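Local atomic coordinates of cytochrome C, class II (Shewanella frigidimarina, PDB entry 4ULV), a protein that binds a covalently attached heme c and probably serves in electron transfer, with a heme iron implicated in binding diatomic gases. Residues V40-T43 / R44-V48. Residues are numbered along the deposited sequence; the frame is centred on the assembly and turned at random.
Sequences VFST and RADNV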
loop_
_atom_site.group_PDB
_atom_site.type_symbol
_atom_site.label_atom_id
_atom_site.label_comp_id
_atom_site.label_asym_id
_atom_site.label_seq_id
_atom_site.Cartn_x
_atom_site.Cartn_y
_atom_site.Cartn_z
ATOM N N VAL A 40 -8.613 15.349 0.139
ATOM C CA VAL A 40 -8.327 14.120 0.878
ATOM C C VAL A 40 -9.029 12.958 0.225
ATOM O O VAL A 40 -8.469 11.873 0.031
ATOM C CB VAL A 40 -8.679 14.252 2.352
ATOM C CG1 VAL A 40 -8.545 12.920 3.065
ATOM C CG2 VAL A 40 -7.783 15.300 2.992
ATOM N N PHE A 41 -10.340 13.172 -0.102
ATOM C CA PHE A 41 -11.091 12.086 -0.735
ATOM C C PHE A 41 -10.357 11.596 -2.005
ATOM O O PHE A 41 -10.307 10.392 -2.293
ATOM C CB PHE A 41 -12.531 12.559 -1.056
ATOM C CG PHE A 41 -13.434 11.509 -1.617
ATOM C CD1 PHE A 41 -13.458 11.235 -2.968
ATOM C CD2 PHE A 41 -14.316 10.793 -0.778
ATOM C CE1 PHE A 41 -14.242 10.243 -3.485
ATOM C CE2 PHE A 41 -15.164 9.826 -1.297
ATOM C CZ PHE A 41 -15.159 9.581 -2.641
ATOM N N SER A 42 -9.914 12.570 -2.821
ATOM C CA SER A 42 -9.221 12.244 -4.068
ATOM C C SER A 42 -7.923 11.455 -3.822
ATOM O O SER A 42 -7.668 10.498 -4.468
ATOM C CB SER A 42 -8.903 13.526 -4.837
ATOM O OG SER A 42 -8.097 13.214 -5.962
ATOM N N THR A 43 -7.145 11.930 -2.874
ATOM C CA THR A 43 -5.851 11.248 -2.642
ATOM C C THR A 43 -6.075 9.835 -2.011
ATOM O O THR A 43 -5.310 8.903 -2.346
ATOM C CB THR A 43 -4.883 12.142 -1.898
ATOM O OG1 THR A 43 -3.543 11.812 -2.325
ATOM C CG2 THR A 43 -5.064 12.030 -0.431
ATOM N N ARG A 44 -7.160 9.683 -1.256
ATOM C CA ARG A 44 -7.543 8.367 -0.796
ATOM C C ARG A 44 -7.957 7.477 -1.929
ATOM O O ARG A 44 -7.642 6.280 -1.950
ATOM C CB ARG A 44 -8.576 8.415 0.324
ATOM C CG ARG A 44 -7.958 9.045 1.592
ATOM C CD ARG A 44 -8.494 8.429 2.794
ATOM N NE ARG A 44 -8.239 9.201 3.947
ATOM C CZ ARG A 44 -7.119 9.124 4.656
ATOM N NH1 ARG A 44 -6.142 8.346 4.247
ATOM N NH2 ARG A 44 -7.032 9.852 5.750
ATOM N N ALA A 45 -8.689 8.055 -2.900
ATOM C CA ALA A 45 -9.035 7.260 -4.046
ATOM C C ALA A 45 -7.791 6.831 -4.823
ATOM O O ALA A 45 -7.700 5.687 -5.313
ATOM C CB ALA A 45 -9.990 8.077 -4.964
ATOM N N ASP A 46 -6.810 7.719 -4.931
ATOM C CA ASP A 46 -5.546 7.358 -5.596
ATOM C C ASP A 46 -4.830 6.264 -4.763
ATOM O O ASP A 46 -4.321 5.305 -5.333
ATOM C CB ASP A 46 -4.668 8.600 -5.737
ATOM C CG ASP A 46 -5.240 9.648 -6.727
ATOM O OD1 ASP A 46 -5.861 9.208 -7.695
ATOM O OD2 ASP A 46 -5.113 10.870 -6.489
ATOM N N ASN A 47 -4.881 6.356 -3.427
ATOM C CA ASN A 47 -4.313 5.285 -2.565
ATOM C C ASN A 47 -4.992 3.952 -2.863
ATOM O O ASN A 47 -4.358 2.909 -3.046
ATOM C CB ASN A 47 -4.477 5.587 -1.126
ATOM C CG ASN A 47 -3.592 6.719 -0.623
ATOM O OD1 ASN A 47 -2.602 7.084 -1.309
ATOM N ND2 ASN A 47 -3.831 7.236 0.556
ATOM N N VAL A 48 -6.334 3.965 -2.889
ATOM C CA VAL A 48 -7.044 2.727 -3.189
ATOM C C VAL A 48 -6.712 2.137 -4.568
ATOM O O VAL A 48 -6.533 0.953 -4.784
ATOM C CB VAL A 48 -8.614 2.883 -2.978
ATOM C CG1 VAL A 48 -9.357 1.634 -3.423
ATOM C CG2 VAL A 48 -8.895 3.184 -1.502
HETATM O O HOH W 1 -1.909 9.682 -1.923
#
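V40 and R44 run alongside one another from successive turns of the helix. The CG1 methyl of V40 approaches the R44 guanidinium obliquely, 3.8 Å from R44 NE, so the branched aliphatic residue flanks the root of the charged group without competing for its N-H donors. All three nitrogens have partners: NE makes a salt bridge to D25 and NH1 a hydrogen bond to N22, both on helix 5-30, while NH2 forms a salt bridge with E57 of the second subunit. Arginine suits this place because it can bind two residues of one helix and reach across the subunit boundary at once.

On another side of the helix, S42 OG lies 3.8 Å from D46 OD2, too far to bond. K100 joins them, hydrogen-bonding the hydroxyl and salt-bridging D46 OD1; a short hydroxyl and a carboxylate a turn apart both suit its amine. T43 and N47 are joined through water: it sits 2.7 Å from T43 OG1 and donates to N47 OD1 at 2.8 Å. With CG set away from its carbonyl carbon (chi1 -71°), N47 holds its amide back over the preceding turn. Asparagine fits by offering both an acceptor, OD1, to this water and a donor, ND2, which hydrogen-bonds N22 OD1, the oxygen that also takes R44 NH1.

F41 and A45 lie on the side facing helices 5-30 and 78-98. The F41 ring packs on M26, L30 and A99, whereas the small A45 methyl allows close approach to M26, A96 and A99. Beneath all four pairs run i to i+4 backbone bonds, such as R44 N to V40 O (2.9 Å, 160°). This is the pattern of an amphipathic alpha-helix, here helix 38-51 in the four-helix bundle of a cytochrome c'.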